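Local structure of glycosyl transferase, group 1 family protein (4WAC) at residues N154-K159 with V172-K177; S133-D138 with F149-N154; P180-N185 with T196-N201; H14-N19 with E54-L59. The protein is a group 1 glycosyl transferase of the GT-B clan whose chain also builds a long antiparallel beta sheet beside its parallel-sheet domains. All coordinates share one frame; numbering follows the deposited sequence.

Interaction 1 (N154-K159 with V172-K177)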
# COMPACT_ATOMS: atom_id res chain seq x y z
N ASN A 154 35.03 11.97 -0.51
CA ASN A 154 34.33 13.06 0.18
C ASN A 154 33.59 14.07 -0.68
O ASN A 154 33.23 15.15 -0.21
CB ASN A 154 35.30 13.81 1.08
CG ASN A 154 35.79 12.95 2.21
OD1 ASN A 154 35.01 12.58 3.08
ND2 ASN A 154 37.09 12.58 2.19
N LYS A 155 33.35 13.73 -1.94
CA LYS A 155 32.56 14.60 -2.81
C LYS A 155 31.28 13.90 -3.23
O LYS A 155 31.31 12.72 -3.55
CB LYS A 155 33.41 15.02 -4.00
CG LYS A 155 34.61 15.83 -3.57
CD LYS A 155 35.59 16.05 -4.69
CE LYS A 155 35.00 16.87 -5.82
NZ LYS A 155 35.90 16.87 -7.03
N VAL A 156 30.14 14.59 -3.14
CA VAL A 156 28.88 14.00 -3.56
C VAL A 156 28.86 13.81 -5.07
O VAL A 156 29.24 14.72 -5.79
CB VAL A 156 27.67 14.89 -3.18
CG1 VAL A 156 26.38 14.17 -3.53
CG2 VAL A 156 27.66 15.15 -1.69
N HIS A 157 28.42 12.66 -5.57
CA HIS A 157 28.23 12.55 -7.02
C HIS A 157 26.79 12.21 -7.35
O HIS A 157 26.32 12.50 -8.44
CB HIS A 157 29.19 11.52 -7.64
CG HIS A 157 28.97 10.12 -7.16
ND1 HIS A 157 28.10 9.25 -7.77
CD2 HIS A 157 29.50 9.46 -6.09
CE1 HIS A 157 28.10 8.09 -7.11
NE2 HIS A 157 28.94 8.20 -6.09
N MET A 158 26.05 11.68 -6.37
CA MET A 158 24.69 11.22 -6.61
C MET A 158 23.82 11.41 -5.38
O MET A 158 24.29 11.28 -4.25
CB MET A 158 24.67 9.72 -7.01
CG MET A 158 23.24 9.17 -7.35
SD MET A 158 23.30 7.48 -8.10
CE MET A 158 24.21 6.56 -6.86
N LYS A 159 22.55 11.72 -5.63
CA LYS A 159 21.50 11.71 -4.60
C LYS A 159 20.34 10.89 -5.09
O LYS A 159 19.86 11.10 -6.22
CB LYS A 159 20.99 13.11 -4.27
CG LYS A 159 19.87 13.08 -3.22
CD LYS A 159 19.42 14.49 -2.76
CE LYS A 159 18.45 15.20 -3.76
NZ LYS A 159 17.04 14.65 -3.75
N VAL A 172 19.58 12.23 -8.75
CA VAL A 172 20.29 13.42 -9.18
C VAL A 172 21.80 13.13 -9.30
O VAL A 172 22.36 12.43 -8.45
CB VAL A 172 20.06 14.58 -8.21
CG1 VAL A 172 20.77 15.87 -8.70
CG2 VAL A 172 18.54 14.80 -7.99
N PHE A 173 22.46 13.68 -10.33
CA PHE A 173 23.90 13.49 -10.51
C PHE A 173 24.57 14.82 -10.35
O PHE A 173 24.10 15.79 -10.93
CB PHE A 173 24.20 12.92 -11.90
CG PHE A 173 23.45 11.66 -12.18
CD1 PHE A 173 23.35 10.70 -11.19
CD2 PHE A 173 22.86 11.42 -13.43
CE1 PHE A 173 22.67 9.50 -11.41
CE2 PHE A 173 22.13 10.23 -13.66
CZ PHE A 173 22.03 9.27 -12.64
N TYR A 174 25.65 14.89 -9.58
CA TYR A 174 26.31 16.17 -9.36
C TYR A 174 27.67 16.22 -10.04
O TYR A 174 28.35 15.20 -10.17
CB TYR A 174 26.50 16.43 -7.85
CG TYR A 174 25.23 16.42 -7.06
CD1 TYR A 174 24.70 15.22 -6.57
CD2 TYR A 174 24.55 17.61 -6.79
CE1 TYR A 174 23.55 15.21 -5.83
CE2 TYR A 174 23.37 17.61 -6.05
CZ TYR A 174 22.88 16.40 -5.58
OH TYR A 174 21.70 16.37 -4.88
N ASP A 175 28.08 17.41 -10.44
CA ASP A 175 29.30 17.52 -11.18
C ASP A 175 30.45 17.54 -10.15
O ASP A 175 30.20 17.35 -8.95
CB ASP A 175 29.30 18.75 -12.13
CG ASP A 175 29.29 20.06 -11.40
OD1 ASP A 175 29.67 20.10 -10.20
OD2 ASP A 175 29.01 21.09 -12.05
N GLU A 176 31.67 17.77 -10.59
CA GLU A 176 32.81 17.67 -9.71
C GLU A 176 32.94 18.88 -8.78
O GLU A 176 33.73 18.85 -7.87
CB GLU A 176 34.10 17.47 -10.54
CG GLU A 176 34.09 16.16 -11.37
CD GLU A 176 35.26 16.04 -12.37
OE1 GLU A 176 35.23 15.12 -13.22
OE2 GLU A 176 36.20 16.87 -12.31
N LYS A 177 32.17 19.95 -9.00
CA LYS A 177 32.20 21.08 -8.07
C LYS A 177 30.97 21.07 -7.15
O LYS A 177 30.75 22.02 -6.40
CB LYS A 177 32.27 22.42 -8.83
CG LYS A 177 33.56 22.58 -9.59
CD LYS A 177 33.50 23.63 -10.64
CE LYS A 177 34.58 23.32 -11.71
NZ LYS A 177 34.75 24.45 -12.65
O HOH W 1 30.95 16.69 -6.32
O HOH W 2 27.84 12.57 -11.26
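The carbonyl oxygen of His157 is held by two donors. Tyr174 N lies 2.7 Å from His157 O in a nearly straight bond, although it stands above the carbonyl plane and not on a lone pair; water 2 donates to the same oxygen and to Tyr174 O. Water 1 similarly joins Val156 O and Asp175 O where the direct ladder has given way. Beyond His157 the pairing is regular, and Lys159 and Val172 exchange both backbone bonds, with Val172 N 2.8 Å from Lys159 O.

Tyr174 forms the apolar part of the contact with Val156 and the Lys159 chain. Val156 lies beside it, CG1 3.6 Å from Tyr174 CD1, a short branched chain that suits the flank of a ring. The ring edge runs along the backbone at His157 and Met158, and Tyr174 OH reaches Lys159 CB at 3.4 Å. Bends at chi3 (80°) and chi4 (75°) curl the lysine chain around this hydroxyl and carry NZ to a salt bridge with Glu147 and a hydrogen bond to Thr123 of the second subunit. On the other face, Met158 SD sits at the Phe173 edge, 3.9 Å from CE1, a Met-aromatic contact for which a flexible thioether is well suited. At the exposed end, Lys155 NZ makes a weak bond to Glu176 O.

The strands form a beta hairpin flanked in the sheet by strands 144-152 and 180-186. His157 and Met158 make a classic beta bulge opposite Ser150, helix 91-101 packs on Val156 and Tyr174, and helix 74-83 borders Asp175 and Glu176.

Interaction 2 (S133-D138 with F149-N154)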
# COMPACT_ATOMS: atom_id res chain seq x y z
N SER A 133 37.29 4.94 0.21
CA SER A 133 37.11 6.23 -0.44
C SER A 133 35.64 6.58 -0.68
O SER A 133 35.36 7.63 -1.27
CB SER A 133 37.85 6.24 -1.77
OG SER A 133 37.68 4.99 -2.38
N GLU A 134 34.73 5.72 -0.23
CA GLU A 134 33.29 5.90 -0.48
C GLU A 134 32.53 6.12 0.77
O GLU A 134 32.91 5.63 1.84
CB GLU A 134 32.71 4.70 -1.21
CG GLU A 134 33.39 4.47 -2.56
CD GLU A 134 32.94 3.22 -3.25
OE1 GLU A 134 32.85 2.17 -2.57
OE2 GLU A 134 32.66 3.28 -4.46
N LYS A 135 31.41 6.81 0.64
CA LYS A 135 30.56 7.07 1.78
C LYS A 135 29.11 7.22 1.34
O LYS A 135 28.83 7.83 0.30
CB LYS A 135 31.02 8.34 2.52
CG LYS A 135 30.15 8.74 3.70
CD LYS A 135 30.80 9.89 4.47
CE LYS A 135 30.89 11.14 3.59
NZ LYS A 135 31.72 12.16 4.29
N VAL A 136 28.19 6.66 2.12
CA VAL A 136 26.79 6.93 1.84
C VAL A 136 26.17 7.51 3.06
O VAL A 136 26.41 7.04 4.20
CB VAL A 136 25.98 5.69 1.44
CG1 VAL A 136 26.35 5.24 0.05
CG2 VAL A 136 26.14 4.56 2.45
N ILE A 137 25.35 8.53 2.83
CA ILE A 137 24.53 9.07 3.89
C ILE A 137 23.07 8.92 3.60
O ILE A 137 22.56 9.50 2.62
CB ILE A 137 24.83 10.55 4.17
CG1 ILE A 137 26.31 10.72 4.55
CG2 ILE A 137 23.87 11.06 5.31
CD1 ILE A 137 26.70 12.15 4.87
N ASP A 138 22.39 8.20 4.48
CA ASP A 138 20.94 8.03 4.40
C ASP A 138 20.16 8.89 5.40
O ASP A 138 20.39 8.79 6.61
CB ASP A 138 20.61 6.55 4.60
CG ASP A 138 21.17 5.69 3.47
OD1 ASP A 138 21.86 6.26 2.58
OD2 ASP A 138 20.93 4.48 3.45
N PHE A 149 22.65 10.22 -0.08
CA PHE A 149 23.72 10.93 -0.77
C PHE A 149 24.93 10.00 -0.92
O PHE A 149 25.42 9.48 0.09
CB PHE A 149 24.15 12.19 -0.01
CG PHE A 149 23.13 13.32 -0.03
CD1 PHE A 149 22.11 13.39 0.93
CD2 PHE A 149 23.19 14.31 -1.03
CE1 PHE A 149 21.17 14.45 0.92
CE2 PHE A 149 22.25 15.38 -1.05
CZ PHE A 149 21.26 15.45 -0.06
N SER A 150 25.42 9.83 -2.15
CA SER A 150 26.63 9.03 -2.37
C SER A 150 27.85 9.86 -2.65
O SER A 150 27.82 10.80 -3.46
CB SER A 150 26.46 8.06 -3.53
OG SER A 150 25.53 7.05 -3.18
N PHE A 151 28.95 9.45 -2.02
CA PHE A 151 30.19 10.19 -2.04
C PHE A 151 31.32 9.36 -2.61
O PHE A 151 31.43 8.16 -2.32
CB PHE A 151 30.62 10.57 -0.62
CG PHE A 151 29.78 11.60 0.02
CD1 PHE A 151 28.53 11.27 0.53
CD2 PHE A 151 30.26 12.89 0.18
CE1 PHE A 151 27.75 12.23 1.20
CE2 PHE A 151 29.51 13.86 0.82
CZ PHE A 151 28.24 13.54 1.35
N ILE A 152 32.23 10.02 -3.32
CA ILE A 152 33.51 9.41 -3.67
C ILE A 152 34.59 10.43 -3.30
O ILE A 152 34.47 11.61 -3.63
CB ILE A 152 33.60 9.03 -5.14
CG1 ILE A 152 32.63 7.89 -5.43
CG2 ILE A 152 35.02 8.58 -5.50
CD1 ILE A 152 32.56 7.54 -6.91
N ASP A 153 35.57 10.00 -2.52
CA ASP A 153 36.59 10.93 -2.05
C ASP A 153 36.04 12.17 -1.35
O ASP A 153 36.51 13.28 -1.61
CB ASP A 153 37.47 11.34 -3.23
CG ASP A 153 38.23 10.17 -3.81
OD1 ASP A 153 38.81 9.38 -3.02
OD2 ASP A 153 38.21 10.01 -5.05
N ASN A 154 35.03 11.97 -0.51
CA ASN A 154 34.33 13.06 0.18
C ASN A 154 33.59 14.07 -0.68
O ASN A 154 33.23 15.15 -0.21
CB ASN A 154 35.30 13.81 1.08
CG ASN A 154 35.79 12.95 2.21
OD1 ASN A 154 35.01 12.58 3.08
ND2 ASN A 154 37.09 12.58 2.19
O HOH W 3 33.83 9.51 0.17
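Strands 134-138 and 149-152 run antiparallel at 165°, their axes 4.7 Å apart, with Lys135-Phe151 and Ile137-Phe149 as hydrogen-bonded pairs. The Lys135 side chain lies alongside Phe151 and closes over its ring: CE sits 3.7 Å from the ring centroid in a CH-pi contact, and Lys135 NZ is 4.5 Å from the same centroid, 15° off the normal, making a cation-pi pair. A bend at chi3 (64°) in an otherwise extended chain turns the ammonium end over the face. A lysine fits here because its methylenes can lie on the ring while its charge stays near the partly exposed rim, where NZ comes within 3.5 Å of Asn154 OD1. Ile137 supports the ring obliquely, CD1 3.8 Å from Phe151 CE1.

The two strands form a beta hairpin in an antiparallel meander, between strand 124-131 on one side and strand 155-162 on the other. Helix 91-101 covers the face carrying Ile137, Phe149 and Phe151, placing Ile97 on all three, a setting that suits apolar side chains.

On the other face Val136 CG1 meets Ser150 OG at 3.8 Å, and Ser150 also touches His157. At the hairpin's open end, Asp153 and Asn154 both adopt left-handed backbone conformations, which Asp and Asn tolerate well, and lead the chain into the next strand. There Ser133 O accepts Asp153 N at 2.7 Å and a hydrogen from water 3, which in turn accepts from Asn154 N.

Interaction 3 (P180-N185 with T196-N201)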
# COMPACT_ATOMS: atom_id res chain seq x y z
N PRO A 180 24.20 20.03 -9.31
CA PRO A 180 23.32 19.07 -10.00
C PRO A 180 23.28 19.38 -11.50
O PRO A 180 23.15 20.56 -11.85
CB PRO A 180 21.95 19.30 -9.32
CG PRO A 180 21.99 20.79 -8.86
CD PRO A 180 23.47 20.96 -8.42
N TYR A 181 23.48 18.40 -12.37
CA TYR A 181 23.50 18.71 -13.80
C TYR A 181 22.44 17.88 -14.51
O TYR A 181 21.90 18.32 -15.52
CB TYR A 181 24.90 18.49 -14.44
CG TYR A 181 25.44 17.08 -14.32
CD1 TYR A 181 26.21 16.68 -13.20
CD2 TYR A 181 25.19 16.13 -15.31
CE1 TYR A 181 26.70 15.36 -13.09
CE2 TYR A 181 25.67 14.85 -15.22
CZ TYR A 181 26.41 14.46 -14.11
OH TYR A 181 26.85 13.18 -14.03
N ILE A 182 22.15 16.69 -13.98
CA ILE A 182 21.02 15.87 -14.47
C ILE A 182 20.17 15.27 -13.33
O ILE A 182 20.71 14.82 -12.33
CB ILE A 182 21.52 14.74 -15.39
CG1 ILE A 182 21.78 15.29 -16.81
CG2 ILE A 182 20.56 13.57 -15.43
CD1 ILE A 182 22.45 14.28 -17.74
N SER A 183 18.85 15.29 -13.48
CA SER A 183 18.02 14.50 -12.59
C SER A 183 17.06 13.68 -13.43
O SER A 183 16.80 14.04 -14.59
CB SER A 183 17.24 15.38 -11.62
OG SER A 183 16.20 16.01 -12.34
N ARG A 184 16.52 12.60 -12.85
CA ARG A 184 15.62 11.73 -13.62
C ARG A 184 14.68 10.88 -12.78
O ARG A 184 14.97 10.50 -11.64
CB ARG A 184 16.45 10.82 -14.54
CG ARG A 184 17.36 9.86 -13.83
CD ARG A 184 18.26 9.17 -14.86
NE ARG A 184 18.93 8.02 -14.27
CZ ARG A 184 19.63 7.12 -14.95
NH1 ARG A 184 19.72 7.20 -16.28
NH2 ARG A 184 20.21 6.12 -14.31
N ASN A 185 13.52 10.58 -13.36
CA ASN A 185 12.54 9.74 -12.68
C ASN A 185 12.89 8.28 -12.84
O ASN A 185 13.30 7.85 -13.93
CB ASN A 185 11.12 10.01 -13.21
CG ASN A 185 10.62 11.39 -12.85
OD1 ASN A 185 11.09 11.99 -11.87
ND2 ASN A 185 9.64 11.91 -13.60
N THR A 196 13.82 12.56 -18.02
CA THR A 196 15.17 12.95 -17.67
C THR A 196 15.36 14.45 -17.84
O THR A 196 15.09 15.00 -18.92
CB THR A 196 16.21 12.22 -18.56
OG1 THR A 196 16.06 10.82 -18.38
CG2 THR A 196 17.62 12.59 -18.17
N TYR A 197 15.84 15.11 -16.79
CA TYR A 197 15.96 16.56 -16.82
C TYR A 197 17.42 16.96 -16.87
O TYR A 197 18.18 16.68 -15.94
CB TYR A 197 15.23 17.19 -15.61
CG TYR A 197 13.76 16.82 -15.60
CD1 TYR A 197 12.85 17.49 -16.45
CD2 TYR A 197 13.27 15.81 -14.77
CE1 TYR A 197 11.49 17.15 -16.47
CE2 TYR A 197 11.93 15.47 -14.76
CZ TYR A 197 11.05 16.14 -15.62
OH TYR A 197 9.74 15.77 -15.64
N VAL A 198 17.81 17.57 -17.99
CA VAL A 198 19.17 18.08 -18.15
C VAL A 198 19.16 19.51 -17.60
O VAL A 198 18.87 20.49 -18.31
CB VAL A 198 19.65 17.97 -19.61
CG1 VAL A 198 21.09 18.47 -19.74
CG2 VAL A 198 19.61 16.51 -20.06
N LEU A 199 19.39 19.58 -16.29
CA LEU A 199 19.37 20.83 -15.52
C LEU A 199 20.38 21.85 -16.04
O LEU A 199 20.07 23.02 -16.16
CB LEU A 199 19.63 20.52 -14.02
CG LEU A 199 18.69 19.49 -13.37
CD1 LEU A 199 19.17 19.03 -12.02
CD2 LEU A 199 17.26 20.01 -13.26
N VAL A 200 21.62 21.40 -16.31
CA VAL A 200 22.67 22.32 -16.77
C VAL A 200 22.27 23.02 -18.09
O VAL A 200 22.72 24.13 -18.38
CB VAL A 200 24.03 21.59 -16.94
CG1 VAL A 200 23.90 20.41 -17.90
CG2 VAL A 200 25.11 22.56 -17.35
N ASN A 201 21.40 22.39 -18.89
CA ASN A 201 20.93 23.05 -20.12
C ASN A 201 19.46 23.45 -20.09
O ASN A 201 18.94 23.82 -21.13
CB ASN A 201 21.15 22.15 -21.33
CG ASN A 201 22.62 21.94 -21.66
OD1 ASN A 201 23.48 22.74 -21.31
ND2 ASN A 201 22.91 20.85 -22.34
O HOH W 4 18.55 9.18 -18.04
O HOH W 5 8.71 14.63 -13.47
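Strands 180-186 and 193-198 form a beta hairpin near one edge of the antiparallel sheet. Its regular part centres on Ser183 and Tyr197: Tyr197 N meets Ser183 O at 2.6 Å, and Ser183 N returns a bond to Tyr197 O. An inverse gamma turn centred on Val198 then bends the second chain, so that Val200 N, two residues on, donates to Tyr181 O.

Leu199 points back toward the first strand and sets CD1 3.9 Å from Pro180 CB, an apolar fit between two buried residues. On the face of Ile182, its CG1 lies 4.1 Å from Val198 CG2, while helix 74-83 brings Phe78 against it. Ser183 OG, turned between its backbone N and carbonyl carbon (chi1 74°), comes to the edge of the Tyr197 ring, 3.6 Å from Tyr197 CB, and bonds to Tyr170. Phe117 of the second subunit meets the same tyrosine ring.

Two waters bridge polar ends across the strands. Water 4 accepts from Arg184 NH1, whose NE bonds to Gln171 OE1, and bonds to Thr196 OG1, which also pairs with Gly194 O. Asn185 OD1 bonds to Asn143 ND2 of the second subunit, while water 5 accepts from Asn185 ND2 and lies 2.7 Å from Tyr197 OH, itself bonded to Lys195 NZ.

Interaction 4 (H14-N19 with E54-L59); sequences HELDVN and EIIKAL. With ACT (acetate ion), chain C.
The carboxylate of Asp17 is the flat group of this contact. Ile55 CD1 stands well off one side of its plane, 3.6 Å from Asp17 OD1, and Val18 N lies slightly to the other side, giving the same oxygen a weak, bent bond. The acid thus turns back onto its own chain, and it is the Ile55 methyl that touches the carboxylate oxygen.

The loop follows strand 8-12 of the parallel sheet, in the N-terminal Rossmann-like half expected of a GT-B protein, and packs against helix 52-61. Val18 meets three helix residues. With CG1 anti to the carbonyl carbon (chi1 -62°), this methyl reaches the helix ridge of Ile55, Ala58 and Leu59, 4.3 Å from Ala58 CB and 4.1 Å from Leu59 CG. The small alanine probably leaves room for the loop to approach, and the longer leucine extends CD2 to within 3.9 Å of Asp17 O.

Leu16 points inward, its CD1 4.0 Å from Ile56 CD1, and both residues also touch Met71, with Phe28 beside the leucine; Leu16 is buried and Ile56 partly exposed, and their aliphatic ends make an apolar contact. The loop's polar backbone is served from nearby: Lys49 NZ bonds Leu16 O and bridges to Glu15 OE1, and Tyr52 OH takes Leu16 N. At the start of the loop, an acetate ion, probably from the crystallisation liquor and also bonded to Ser235, puts its O 2.6 Å from His14 N.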
# COMPACT_ATOMS: atom_id res chain seq x y z
N HIS A 14 25.47 -0.56 -23.71
CA HIS A 14 24.83 0.11 -22.59
C HIS A 14 25.84 0.54 -21.53
O HIS A 14 25.84 1.70 -21.10
CB HIS A 14 23.73 -0.75 -21.93
CG HIS A 14 22.87 0.04 -21.00
ND1 HIS A 14 21.94 0.96 -21.45
CD2 HIS A 14 22.85 0.11 -19.64
CE1 HIS A 14 21.37 1.55 -20.41
NE2 HIS A 14 21.90 1.06 -19.30
N GLU A 15 26.71 -0.38 -21.13
CA GLU A 15 27.68 -0.10 -20.08
C GLU A 15 28.94 -0.90 -20.28
O GLU A 15 28.94 -1.88 -21.02
CB GLU A 15 27.11 -0.46 -18.71
CG GLU A 15 26.85 -1.96 -18.56
CD GLU A 15 26.76 -2.41 -17.09
OE1 GLU A 15 27.38 -1.75 -16.22
OE2 GLU A 15 26.06 -3.40 -16.82
N LEU A 16 30.00 -0.47 -19.59
CA LEU A 16 31.20 -1.28 -19.39
C LEU A 16 31.37 -1.60 -17.90
O LEU A 16 31.07 -0.79 -17.03
CB LEU A 16 32.44 -0.55 -19.91
CG LEU A 16 32.60 -0.35 -21.43
CD1 LEU A 16 33.86 0.50 -21.71
CD2 LEU A 16 32.66 -1.68 -22.14
N ASP A 17 31.87 -2.78 -17.58
CA ASP A 17 32.21 -3.03 -16.20
C ASP A 17 33.39 -4.00 -16.11
O ASP A 17 33.67 -4.73 -17.06
CB ASP A 17 31.00 -3.59 -15.44
CG ASP A 17 30.95 -3.10 -14.01
OD1 ASP A 17 32.02 -2.74 -13.46
OD2 ASP A 17 29.83 -3.06 -13.44
N VAL A 18 34.09 -3.99 -14.98
CA VAL A 18 35.08 -5.03 -14.73
C VAL A 18 34.32 -6.36 -14.55
O VAL A 18 33.14 -6.35 -14.17
CB VAL A 18 35.92 -4.71 -13.48
CG1 VAL A 18 36.71 -3.44 -13.69
CG2 VAL A 18 35.02 -4.59 -12.25
N ASN A 19 34.98 -7.48 -14.81
CA ASN A 19 34.35 -8.80 -14.65
C ASN A 19 33.07 -8.97 -15.46
O ASN A 19 32.22 -9.80 -15.15
CB ASN A 19 34.06 -9.09 -13.16
CG ASN A 19 35.21 -8.71 -12.24
OD1 ASN A 19 36.39 -8.93 -12.57
ND2 ASN A 19 34.88 -8.13 -11.08
N GLU A 54 37.52 4.96 -12.24
CA GLU A 54 38.25 3.90 -11.55
C GLU A 54 38.06 2.64 -12.36
O GLU A 54 39.00 1.89 -12.56
CB GLU A 54 37.76 3.71 -10.10
CG GLU A 54 38.20 4.83 -9.11
CD GLU A 54 37.24 6.05 -9.04
OE1 GLU A 54 36.31 6.14 -9.88
OE2 GLU A 54 37.41 6.92 -8.14
N ILE A 55 36.86 2.43 -12.85
CA ILE A 55 36.55 1.23 -13.63
C ILE A 55 37.36 1.11 -14.96
O ILE A 55 37.87 0.05 -15.30
CB ILE A 55 35.04 1.17 -13.91
CG1 ILE A 55 34.31 0.69 -12.63
CG2 ILE A 55 34.73 0.28 -15.13
CD1 ILE A 55 32.78 0.65 -12.73
N ILE A 56 37.48 2.21 -15.69
CA ILE A 56 38.21 2.18 -16.95
C ILE A 56 39.70 1.96 -16.64
O ILE A 56 40.36 1.15 -17.31
CB ILE A 56 38.00 3.50 -17.78
CG1 ILE A 56 36.52 3.71 -18.15
CG2 ILE A 56 38.91 3.52 -18.98
CD1 ILE A 56 35.83 2.53 -18.89
N LYS A 57 40.20 2.66 -15.62
CA LYS A 57 41.61 2.59 -15.22
C LYS A 57 41.95 1.15 -14.86
O LYS A 57 43.02 0.64 -15.21
CB LYS A 57 41.90 3.54 -14.04
CG LYS A 57 42.31 2.82 -12.74
CD LYS A 57 42.24 3.73 -11.51
CE LYS A 57 42.07 2.93 -10.21
NZ LYS A 57 42.16 3.82 -9.02
N ALA A 58 41.01 0.47 -14.21
CA ALA A 58 41.26 -0.89 -13.76
C ALA A 58 41.20 -1.85 -14.95
O ALA A 58 42.01 -2.78 -15.04
CB ALA A 58 40.25 -1.30 -12.67
N LEU A 59 40.27 -1.61 -15.87
CA LEU A 59 40.18 -2.41 -17.10
C LEU A 59 41.46 -2.34 -17.96
O LEU A 59 41.81 -3.28 -18.69
CB LEU A 59 38.99 -1.97 -17.93
CG LEU A 59 37.58 -2.37 -17.54
CD1 LEU A 59 36.61 -1.47 -18.33
CD2 LEU A 59 37.36 -3.80 -17.90
C ACT C . 23.58 -3.43 -24.28
O ACT C . 23.99 -2.36 -24.77
OXT ACT C . 22.53 -3.86 -24.81
CH3 ACT C . 24.32 -4.14 -23.16

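Interactions 2, 1 and 3 are successive hairpins of one antiparallel sheet. Interactions 1 and 2 share Asn154 and join through strands 144-152 and 155-162; interactions 1 and 3 join through strands 168-174 and 180-186. Interaction 3 is the most buried of these, interaction 2 has more exposed residues, and interaction 1 is buried with an exposed end. Interactions 1 and 3 also touch the second subunit, whereas no other protein chain reaches interactions 2 or 4. Interaction 4 differs in kind: a loop meets a helix through aliphatic groups, in place of a strand ladder. It lies nearer the chain's centre, yet Glu54 OE2 brushes Ile152 CG2 of interaction 2.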